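Local coordinates for protein ATP-dependent DNA helicase PIF1 (Candida albicans, PDB 7OTJ) that probably couples ATP hydrolysis to unwinding of DNA in the 5'-3' direction, resolving G-quadruplexes and RNA-DNA hybrids and so helping to keep nuclear and mitochondrial genomes stable, at residues Thr428-Glu431 against Asp432-Leu436; Phe95-Trp98 against Arg99-Val103; Val81-Leu84 against Ile85-Ile88. All coordinates share one frame; numbering follows the deposited sequence.

Contact 1 (Thr428-Glu431 against Asp432-Leu436); sequences TEDE and DGTVL
Thr428-Glu431 and Asp432-Leu436 run nearly antiparallel, 160° apart end to end, and are joined by a type I turn from Asp430 to Gly433, with Glu429 and Val435 facing each other as a non-hydrogen-bonded pair. Two backbone bonds flank that pair: Leu436 N to Thr428 O, 2.6 Å, and Asp430 N to Thr434 O, 3.1 Å. The turn itself closes through Gly433 N on Asp430 O at 2.7 Å. Asp430 adds a second layer with its side chain. Its CG sits between backbone N and carbonyl carbon (chi1 70°), which swings the carboxylate over the turn, where OD1 accepts from Thr434 N at 2.5 Å, nearly along the C-O axis, and more weakly from Gly433 N. One carboxylate oxygen thus receives the N-H groups of two successive residues and ties them back to the first residue of the turn. Within the pair, the Glu429 aliphatic chain lies slantwise across Val435, CG 4.1 Å from Val435 CB, while its polar end turns to the hydroxyl of Thr427 through OE1. Leu436 reaches over the other strand, its CD1 4.1 Å from Glu429 O. Asp430 OD2 and Asp432 OD2 stand 4.9 Å apart, like charges that might raise the proton affinity of either carboxylate. Glu431 makes a long, weak ion pair with Arg90, and Lys389 donates to Gly433 O. Gly433, with its positive phi of 117°, takes up a left-handed conformation. Together these features define a beta hairpin whose type I turn is followed by a G1 bulge, here linking strands 424-429 and 435-446 of the large antiparallel sheet.

Contact 2 (Phe95-Trp98 against Arg99-Val103); sequences FTRW and RETRV. With PO4 (phosphate ion), chain P.
Thr96 O is gripped by two successive backbone amides, Glu100 N at 2.9 Å, nearly along the C=O axis, and Arg99 N at 3.0 Å from above the carbonyl plane. This sharing marks the C-terminal turn of helix 92-100, in the PIF1-like helicase region with its P-loop NTPase fold, just before the chain enters strand 103-107 of the parallel sheet. Thr101, the first residue to leave helical geometry, finishes the turn: its OG1 donates to Arg97 O at 2.7 Å, backed by a weak bond from its own backbone N to the same oxygen. The Thr101 hydroxyl thus helps satisfy a carbonyl near the helix end. On the outer side, Arg99 folds back along the helix. A bend at chi3 (-55°) carries NE over one face of the Phe95 ring, 3.6 Å from Phe95 CE2, with the ring and guanidinium planes 43° apart. Phe95 CG lies trans to its own backbone N (chi1 177°), which lets the ring reach this arginine. Thr96 and Glu100 run side by side, the methyl CG2 of Thr96 meeting Glu100 OE2 at 3.5 Å, whereas the Thr96 hydroxyl is bonded to Lys92 O. Trp98 faces the interior: its indole NE1 donates to Ala72 O, and the ring system packs on Leu120, Ala124 and Leu127 of helix 114-128. Arg128 NH1 reaches Trp98 O as a further donor at the helix end. Beyond the helix, Arg102 is bent at chi2 and chi3 and meets a phosphate ion, probably from the crystallisation liquor. The guanidinium approaches it obliquely: Arg102 NH2 makes a weak hydrogen bond to phosphate O3 at 3.4 Å, while phosphate O1, though only 3.0 Å from Arg102 NH2, lies at an angle unsuited to one.

Contact 3 (Val81-Leu84 against Ile85-Ile88); sequences VENL and IKKI
Val81 and Ile85 form the close-packed edge of this helical turn, Val81 CG1 touching Ile85 CD1 at 3.8 Å, whereas Asn83 and Lys86 lie on the exposed side. The Ile85 chain, CG1 placed opposite its carbonyl carbon (chi1 -68°), runs back past Val81 O, the acceptor for Ile85 N at 2.9 Å. Three aliphatic side chains meet helix 114-128: Val81 at Glu122, Ile85 at Ile123 and Asn126, and buried Ile88 at Leu127. Leu84, also buried, leans on Phe74, and its carbonyl accepts from Ile88 N. On the solvent side Asn83 and Lys86 point the same way. Bends at chi3 and chi4 of Lys86 curl its ammonium group back to within 3.1 Å of Asn83 OD1, but at a poor angle, so the two groups are close but not hydrogen-bonded. The backbone beneath is regular, Lys87 N reaching Asn83 O at 3.1 Å. Lys87 itself extends fully along its chain and gives its NZ to Phe74 O. The pattern is that of an amphipathic alpha-helix, helix 81-90, laid with its apolar face on helix 114-128 of the PIF1-like helicase region.

In the fold
Along the chain the order is contact 3, contact 2, contact 1. Contacts 3 and 2 occupy the successive helices 81-90 and 92-100 of the PIF1-like helicase region; their centres are about 16 Å apart, and they meet where Ile88 packs against Phe95 and Trp98, both helices resting on helix 114-128. Contact 1 lies later, on the hairpin of strands 424-429 and 435-446 in the large antiparallel sheet. Its centre is about 17 Å from that of contact 3, which it touches through Glu431 and Lys87, and about 22 Å from contact 2, without touching it. The hairpin tip packs against helix 81-90, joining the antiparallel sheet to the helices beside the parallel sheet, away from the nucleotide pocket.

Contact 1 (Thr428-Glu431 against Asp432-Leu436)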
ATOM      1  N   THR A 428      -2.733  10.211 -17.719  1.00 54.67           N
ATOM      2  CA  THR A 428      -3.139  11.419 -17.022  1.00 53.76           C
ATOM      3  C   THR A 428      -4.185  12.122 -17.883  1.00 59.74           C
ATOM      4  O   THR A 428      -3.954  12.361 -19.073  1.00 64.94           O
ATOM      5  CB  THR A 428      -1.931  12.320 -16.766  1.00 47.26           C
ATOM      6  OG1 THR A 428      -1.089  11.712 -15.778  1.00 59.95           O
ATOM      7  CG2 THR A 428      -2.366  13.678 -16.280  1.00 49.96           C
ATOM      8  N   GLU A 429      -5.324  12.462 -17.292  1.00 57.86           N
ATOM      9  CA  GLU A 429      -6.442  12.964 -18.076  1.00 62.99           C
ATOM     10  C   GLU A 429      -6.990  14.241 -17.459  1.00 64.34           C
ATOM     11  O   GLU A 429      -6.588  14.666 -16.374  1.00 71.97           O
ATOM     12  CB  GLU A 429      -7.563  11.920 -18.196  1.00 67.01           C
ATOM     13  CG  GLU A 429      -7.231  10.734 -19.094  1.00 65.10           C
ATOM     14  CD  GLU A 429      -8.387   9.757 -19.225  1.00 69.21           C
ATOM     15  OE1 GLU A 429      -8.130   8.557 -19.462  1.00 65.61           O
ATOM     16  OE2 GLU A 429      -9.552  10.189 -19.089  1.00 77.36           O
ATOM     17  N   ASP A 430      -7.920  14.851 -18.185  1.00 70.77           N
ATOM     18  CA  ASP A 430      -8.764  15.906 -17.657  1.00 79.72           C
ATOM     19  C   ASP A 430     -10.170  15.350 -17.494  1.00 81.42           C
ATOM     20  O   ASP A 430     -10.553  14.367 -18.136  1.00 83.54           O
ATOM     21  CB  ASP A 430      -8.768  17.146 -18.568  1.00 74.57           C
ATOM     22  CG  ASP A 430      -9.505  16.921 -19.884  1.00 84.66           C
ATOM     23  OD1 ASP A 430      -9.734  15.756 -20.271  1.00 81.60           O
ATOM     24  OD2 ASP A 430      -9.845  17.925 -20.548  1.00 88.96           O
ATOM     25  N   GLU A 431     -10.930  15.988 -16.605  1.00 94.69           N
ATOM     26  CA  GLU A 431     -12.227  15.460 -16.196  1.00 89.81           C
ATOM     27  C   GLU A 431     -13.131  15.127 -17.380  1.00 80.52           C
ATOM     28  O   GLU A 431     -13.981  14.236 -17.278  1.00 84.84           O
ATOM     29  CB  GLU A 431     -12.900  16.460 -15.259  1.00 82.42           C
ATOM     30  CG  GLU A 431     -12.110  16.723 -13.971  1.00 78.91           C
ATOM     31  CD  GLU A 431     -11.017  17.773 -14.132  1.00 85.07           C
ATOM     32  OE1 GLU A 431     -10.953  18.418 -15.201  1.00 89.39           O
ATOM     33  OE2 GLU A 431     -10.222  17.952 -13.184  1.00 81.35           O
ATOM     34  N   ASP A 432     -12.956  15.805 -18.511  1.00 78.27           N
ATOM     35  CA  ASP A 432     -13.801  15.527 -19.663  1.00 86.11           C
ATOM     36  C   ASP A 432     -13.382  14.284 -20.434  1.00 77.28           C
ATOM     37  O   ASP A 432     -14.171  13.781 -21.239  1.00 89.01           O
ATOM     38  CB  ASP A 432     -13.828  16.729 -20.602  1.00 94.50           C
ATOM     39  CG  ASP A 432     -14.789  17.799 -20.136  1.00101.08           C
ATOM     40  OD1 ASP A 432     -15.742  17.475 -19.392  1.00 83.99           O
ATOM     41  OD2 ASP A 432     -14.593  18.967 -20.518  1.00114.51           O
ATOM     42  N   GLY A 433     -12.166  13.790 -20.234  1.00 88.83           N
ATOM     43  CA  GLY A 433     -11.728  12.580 -20.909  1.00 82.07           C
ATOM     44  C   GLY A 433     -10.563  12.767 -21.854  1.00 73.99           C
ATOM     45  O   GLY A 433     -10.121  11.782 -22.463  1.00 84.41           O
ATOM     46  N   THR A 434     -10.044  13.980 -22.016  1.00 73.02           N
ATOM     47  CA  THR A 434      -8.928  14.225 -22.921  1.00 70.15           C
ATOM     48  C   THR A 434      -7.635  13.784 -22.245  1.00 66.32           C
ATOM     49  O   THR A 434      -7.252  14.333 -21.208  1.00 65.92           O
ATOM     50  CB  THR A 434      -8.866  15.703 -23.300  1.00 65.17           C
ATOM     51  OG1 THR A 434     -10.073  16.076 -23.978  1.00 83.33           O
ATOM     52  CG2 THR A 434      -7.680  15.979 -24.201  1.00 62.88           C
ATOM     53  N   VAL A 435      -6.962  12.794 -22.828  1.00 62.41           N
ATOM     54  CA  VAL A 435      -5.749  12.267 -22.216  1.00 62.43           C
ATOM     55  C   VAL A 435      -4.625  13.274 -22.425  1.00 53.50           C
ATOM     56  O   VAL A 435      -4.357  13.705 -23.552  1.00 54.60           O
ATOM     57  CB  VAL A 435      -5.392  10.894 -22.801  1.00 63.04           C
ATOM     58  CG1 VAL A 435      -5.626  10.881 -24.297  1.00 67.82           C
ATOM     59  CG2 VAL A 435      -3.949  10.543 -22.494  1.00 57.38           C
ATOM     60  N   LEU A 436      -3.996  13.688 -21.328  1.00 52.17           N
ATOM     61  CA  LEU A 436      -2.921  14.668 -21.394  1.00 52.00           C
ATOM     62  C   LEU A 436      -1.550  14.015 -21.491  1.00 60.59           C
ATOM     63  O   LEU A 436      -0.663  14.544 -22.170  1.00 67.53           O
ATOM     64  CB  LEU A 436      -2.980  15.589 -20.170  1.00 51.15           C
ATOM     65  CG  LEU A 436      -4.312  16.319 -19.918  1.00 56.11           C
ATOM     66  CD1 LEU A 436      -4.261  17.151 -18.648  1.00 51.00           C
ATOM     67  CD2 LEU A 436      -4.708  17.192 -21.100  1.00 53.19           C
TER

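Contact 2 (Phe95-Trp98 against Arg99-Val103)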
ATOM      1  N   PHE A  95     -17.194  13.475  -7.927  1.00 56.28           N
ATOM      2  CA  PHE A  95     -18.197  14.278  -7.243  1.00 53.98           C
ATOM      3  C   PHE A  95     -19.402  13.433  -6.861  1.00 57.53           C
ATOM      4  O   PHE A  95     -19.930  13.559  -5.750  1.00 58.61           O
ATOM      5  CB  PHE A  95     -18.615  15.456  -8.118  1.00 61.19           C
ATOM      6  CG  PHE A  95     -19.699  16.300  -7.511  1.00 69.65           C
ATOM      7  CD1 PHE A  95     -19.489  16.966  -6.313  1.00 69.39           C
ATOM      8  CD2 PHE A  95     -20.924  16.431  -8.139  1.00 73.74           C
ATOM      9  CE1 PHE A  95     -20.483  17.745  -5.755  1.00 64.58           C
ATOM     10  CE2 PHE A  95     -21.921  17.210  -7.588  1.00 82.41           C
ATOM     11  CZ  PHE A  95     -21.701  17.867  -6.394  1.00 75.40           C
ATOM     12  N   THR A  96     -19.837  12.544  -7.758  1.00 54.24           N
ATOM     13  CA  THR A  96     -20.940  11.652  -7.420  1.00 58.97           C
ATOM     14  C   THR A  96     -20.560  10.730  -6.268  1.00 56.82           C
ATOM     15  O   THR A  96     -21.348  10.529  -5.334  1.00 52.32           O
ATOM     16  CB  THR A  96     -21.358  10.837  -8.651  1.00 60.38           C
ATOM     17  OG1 THR A  96     -21.850  11.720  -9.670  1.00 67.06           O
ATOM     18  CG2 THR A  96     -22.447   9.842  -8.296  1.00 52.76           C
ATOM     19  N   ARG A  97     -19.329  10.208  -6.293  1.00 52.22           N
ATOM     20  CA  ARG A  97     -18.874   9.295  -5.251  1.00 46.88           C
ATOM     21  C   ARG A  97     -18.835   9.980  -3.893  1.00 45.71           C
ATOM     22  O   ARG A  97     -19.159   9.366  -2.870  1.00 45.01           O
ATOM     23  CB  ARG A  97     -17.499   8.740  -5.624  1.00 56.02           C
ATOM     24  CG  ARG A  97     -16.959   7.708  -4.658  1.00 51.82           C
ATOM     25  CD  ARG A  97     -15.659   7.149  -5.168  1.00 49.66           C
ATOM     26  NE  ARG A  97     -14.777   8.221  -5.606  1.00 60.75           N
ATOM     27  CZ  ARG A  97     -13.632   8.034  -6.244  1.00 58.76           C
ATOM     28  NH1 ARG A  97     -13.190   6.819  -6.526  1.00 62.73           N
ATOM     29  NH2 ARG A  97     -12.917   9.093  -6.613  1.00 54.87           N
ATOM     30  N   TRP A  98     -18.452  11.259  -3.863  1.00 45.72           N
ATOM     31  CA  TRP A  98     -18.465  12.007  -2.611  1.00 48.02           C
ATOM     32  C   TRP A  98     -19.876  12.132  -2.041  1.00 50.30           C
ATOM     33  O   TRP A  98     -20.046  12.198  -0.818  1.00 47.19           O
ATOM     34  CB  TRP A  98     -17.861  13.396  -2.814  1.00 45.35           C
ATOM     35  CG  TRP A  98     -16.397  13.480  -2.544  1.00 46.60           C
ATOM     36  CD1 TRP A  98     -15.404  13.691  -3.457  1.00 54.24           C
ATOM     37  CD2 TRP A  98     -15.753  13.363  -1.271  1.00 47.47           C
ATOM     38  NE1 TRP A  98     -14.178  13.714  -2.830  1.00 49.58           N
ATOM     39  CE2 TRP A  98     -14.366  13.514  -1.488  1.00 50.39           C
ATOM     40  CE3 TRP A  98     -16.213  13.145   0.030  1.00 42.77           C
ATOM     41  CZ2 TRP A  98     -13.439  13.455  -0.452  1.00 45.00           C
ATOM     42  CZ3 TRP A  98     -15.291  13.084   1.054  1.00 45.53           C
ATOM     43  CH2 TRP A  98     -13.920  13.236   0.809  1.00 45.21           C
ATOM     44  N   ARG A  99     -20.899  12.167  -2.895  1.00 46.73           N
ATOM     45  CA  ARG A  99     -22.256  12.318  -2.386  1.00 57.92           C
ATOM     46  C   ARG A  99     -22.910  10.985  -2.058  1.00 52.88           C
ATOM     47  O   ARG A  99     -23.741  10.921  -1.145  1.00 48.39           O
ATOM     48  CB  ARG A  99     -23.123  13.088  -3.385  1.00 54.32           C
ATOM     49  CG  ARG A  99     -22.811  14.573  -3.443  1.00 66.06           C
ATOM     50  CD  ARG A  99     -23.730  15.312  -4.402  1.00 72.59           C
ATOM     51  NE  ARG A  99     -23.699  14.733  -5.740  1.00 89.17           N
ATOM     52  CZ  ARG A  99     -24.694  14.043  -6.283  1.00100.89           C
ATOM     53  NH1 ARG A  99     -25.830  13.839  -5.631  1.00 95.22           N
ATOM     54  NH2 ARG A  99     -24.547  13.550  -7.511  1.00 87.40           N
ATOM     55  N   GLU A 100     -22.529   9.912  -2.748  1.00 50.94           N
ATOM     56  CA  GLU A 100     -23.107   8.601  -2.489  1.00 47.75           C
ATOM     57  C   GLU A 100     -22.395   7.835  -1.378  1.00 52.04           C
ATOM     58  O   GLU A 100     -22.880   6.767  -0.983  1.00 53.47           O
ATOM     59  CB  GLU A 100     -23.100   7.754  -3.768  1.00 48.83           C
ATOM     60  CG  GLU A 100     -23.848   8.373  -4.940  1.00 69.50           C
ATOM     61  CD  GLU A 100     -23.881   7.461  -6.153  1.00 84.51           C
ATOM     62  OE1 GLU A 100     -24.957   7.331  -6.778  1.00 73.43           O
ATOM     63  OE2 GLU A 100     -22.828   6.871  -6.481  1.00 88.70           O
ATOM     64  N   THR A 101     -21.274   8.341  -0.862  1.00 45.11           N
ATOM     65  CA  THR A 101     -20.520   7.629   0.166  1.00 52.67           C
ATOM     66  C   THR A 101     -21.202   7.770   1.523  1.00 49.43           C
ATOM     67  O   THR A 101     -21.553   8.878   1.939  1.00 43.91           O
ATOM     68  CB  THR A 101     -19.076   8.147   0.243  1.00 48.64           C
ATOM     69  OG1 THR A 101     -18.351   7.751  -0.926  1.00 47.33           O
ATOM     70  CG2 THR A 101     -18.363   7.583   1.467  1.00 42.50           C
ATOM     71  N   ARG A 102     -21.380   6.642   2.215  1.00 51.73           N
ATOM     72  CA  ARG A 102     -21.915   6.628   3.572  1.00 46.43           C
ATOM     73  C   ARG A 102     -20.871   6.325   4.631  1.00 50.87           C
ATOM     74  O   ARG A 102     -20.955   6.866   5.734  1.00 50.38           O
ATOM     75  CB  ARG A 102     -23.043   5.597   3.699  1.00 47.25           C
ATOM     76  CG  ARG A 102     -24.221   5.854   2.783  1.00 55.50           C
ATOM     77  CD  ARG A 102     -24.897   7.177   3.109  1.00 51.09           C
ATOM     78  NE  ARG A 102     -25.396   7.209   4.478  1.00 56.39           N
ATOM     79  CZ  ARG A 102     -26.559   6.702   4.863  1.00 55.00           C
ATOM     80  NH1 ARG A 102     -27.384   6.134   3.997  1.00 49.44           N
ATOM     81  NH2 ARG A 102     -26.898   6.757   6.150  1.00 51.42           N
ATOM     82  N   VAL A 103     -19.896   5.472   4.324  1.00 43.93           N
ATOM     83  CA  VAL A 103     -18.822   5.128   5.243  1.00 44.24           C
ATOM     84  C   VAL A 103     -17.501   5.319   4.515  1.00 46.31           C
ATOM     85  O   VAL A 103     -17.352   4.898   3.363  1.00 48.78           O
ATOM     86  CB  VAL A 103     -18.953   3.675   5.751  1.00 48.47           C
ATOM     87  CG1 VAL A 103     -17.816   3.327   6.718  1.00 41.23           C
ATOM     88  CG2 VAL A 103     -20.305   3.447   6.390  1.00 42.19           C
TER
HETATM   89  P   PO4 P1012     -24.383   5.960   8.760  1.00118.33           P
HETATM   90  O1  PO4 P1012     -25.884   6.096   8.887  1.00100.67           O
HETATM   91  O2  PO4 P1012     -23.742   6.376  10.062  1.00 90.92           O
HETATM   92  O3  PO4 P1012     -23.864   6.837   7.642  1.00 75.90           O
HETATM   93  O4  PO4 P1012     -24.032   4.522   8.464  1.00 67.23           O

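Contact 3 (Val81-Leu84 against Ile85-Ile88)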
ATOM      1  N   VAL A  81      -8.427  24.569  -0.249  1.00 60.48           N
ATOM      2  CA  VAL A  81      -9.655  23.782  -0.320  1.00 67.19           C
ATOM      3  C   VAL A  81     -10.623  24.368  -1.340  1.00 66.96           C
ATOM      4  O   VAL A  81     -11.355  23.633  -2.013  1.00 69.19           O
ATOM      5  CB  VAL A  81     -10.294  23.674   1.076  1.00 70.79           C
ATOM      6  CG1 VAL A  81     -11.536  22.792   1.030  1.00 63.81           C
ATOM      7  CG2 VAL A  81      -9.286  23.126   2.071  1.00 66.65           C
ATOM      8  N   GLU A  82     -10.651  25.696  -1.470  1.00 69.07           N
ATOM      9  CA  GLU A  82     -11.543  26.313  -2.448  1.00 70.53           C
ATOM     10  C   GLU A  82     -11.238  25.826  -3.863  1.00 65.57           C
ATOM     11  O   GLU A  82     -12.154  25.616  -4.666  1.00 63.96           O
ATOM     12  CB  GLU A  82     -11.437  27.839  -2.367  1.00 62.40           C
ATOM     13  CG  GLU A  82     -12.002  28.457  -1.088  1.00 80.60           C
ATOM     14  CD  GLU A  82     -11.161  28.171   0.151  1.00 91.72           C
ATOM     15  OE1 GLU A  82      -9.959  27.855   0.010  1.00 77.02           O
ATOM     16  OE2 GLU A  82     -11.710  28.261   1.271  1.00102.43           O
ATOM     17  N   ASN A  83      -9.960  25.593  -4.172  1.00 70.97           N
ATOM     18  CA  ASN A  83      -9.606  25.108  -5.502  1.00 67.27           C
ATOM     19  C   ASN A  83      -9.817  23.604  -5.624  1.00 67.17           C
ATOM     20  O   ASN A  83     -10.295  23.127  -6.660  1.00 67.68           O
ATOM     21  CB  ASN A  83      -8.155  25.466  -5.829  1.00 79.46           C
ATOM     22  CG  ASN A  83      -7.911  26.962  -5.851  1.00 78.50           C
ATOM     23  OD1 ASN A  83      -8.832  27.751  -6.059  1.00 81.95           O
ATOM     24  ND2 ASN A  83      -6.659  27.361  -5.644  1.00 89.30           N
ATOM     25  N   LEU A  84      -9.451  22.849  -4.583  1.00 63.11           N
ATOM     26  CA  LEU A  84      -9.687  21.408  -4.573  1.00 60.11           C
ATOM     27  C   LEU A  84     -11.156  21.078  -4.804  1.00 63.34           C
ATOM     28  O   LEU A  84     -11.479  20.074  -5.451  1.00 56.41           O
ATOM     29  CB  LEU A  84      -9.212  20.810  -3.252  1.00 63.31           C
ATOM     30  CG  LEU A  84      -7.723  20.941  -2.947  1.00 68.82           C
ATOM     31  CD1 LEU A  84      -7.414  20.270  -1.623  1.00 66.15           C
ATOM     32  CD2 LEU A  84      -6.873  20.349  -4.072  1.00 63.34           C
ATOM     33  N   ILE A  85     -12.060  21.895  -4.259  1.00 63.47           N
ATOM     34  CA  ILE A  85     -13.487  21.632  -4.414  1.00 58.07           C
ATOM     35  C   ILE A  85     -13.912  21.797  -5.865  1.00 58.08           C
ATOM     36  O   ILE A  85     -14.701  21.000  -6.386  1.00 61.26           O
ATOM     37  CB  ILE A  85     -14.301  22.547  -3.483  1.00 52.80           C
ATOM     38  CG1 ILE A  85     -14.053  22.165  -2.030  1.00 51.03           C
ATOM     39  CG2 ILE A  85     -15.779  22.460  -3.806  1.00 52.65           C
ATOM     40  CD1 ILE A  85     -14.656  23.124  -1.052  1.00 51.73           C
ATOM     41  N   LYS A  86     -13.401  22.828  -6.542  1.00 55.17           N
ATOM     42  CA  LYS A  86     -13.752  23.014  -7.946  1.00 64.87           C
ATOM     43  C   LYS A  86     -13.228  21.864  -8.799  1.00 64.66           C
ATOM     44  O   LYS A  86     -13.930  21.378  -9.694  1.00 64.25           O
ATOM     45  CB  LYS A  86     -13.223  24.357  -8.461  1.00 66.60           C
ATOM     46  CG  LYS A  86     -13.728  25.579  -7.698  1.00 62.54           C
ATOM     47  CD  LYS A  86     -13.644  26.857  -8.538  1.00 75.28           C
ATOM     48  CE  LYS A  86     -12.243  27.101  -9.076  1.00 82.98           C
ATOM     49  NZ  LYS A  86     -11.232  27.169  -7.985  1.00 90.82           N
ATOM     50  N   LYS A  87     -12.004  21.405  -8.527  1.00 63.79           N
ATOM     51  CA  LYS A  87     -11.445  20.285  -9.281  1.00 63.46           C
ATOM     52  C   LYS A  87     -12.298  19.036  -9.111  1.00 60.57           C
ATOM     53  O   LYS A  87     -12.603  18.341 -10.087  1.00 65.57           O
ATOM     54  CB  LYS A  87     -10.004  20.015  -8.844  1.00 56.60           C
ATOM     55  CG  LYS A  87      -9.343  18.868  -9.593  1.00 54.50           C
ATOM     56  CD  LYS A  87      -7.920  18.645  -9.116  1.00 60.78           C
ATOM     57  CE  LYS A  87      -7.240  17.551  -9.923  1.00 57.14           C
ATOM     58  NZ  LYS A  87      -5.817  17.367  -9.531  1.00 77.96           N
ATOM     59  N   ILE A  88     -12.681  18.725  -7.872  1.00 60.85           N
ATOM     60  CA  ILE A  88     -13.498  17.544  -7.624  1.00 52.17           C
ATOM     61  C   ILE A  88     -14.865  17.684  -8.276  1.00 63.43           C
ATOM     62  O   ILE A  88     -15.438  16.696  -8.750  1.00 70.78           O
ATOM     63  CB  ILE A  88     -13.597  17.290  -6.110  1.00 49.65           C
ATOM     64  CG1 ILE A  88     -12.206  16.956  -5.563  1.00 48.33           C
ATOM     65  CG2 ILE A  88     -14.591  16.176  -5.807  1.00 48.29           C
ATOM     66  CD1 ILE A  88     -12.139  16.819  -4.069  1.00 53.41           C
TER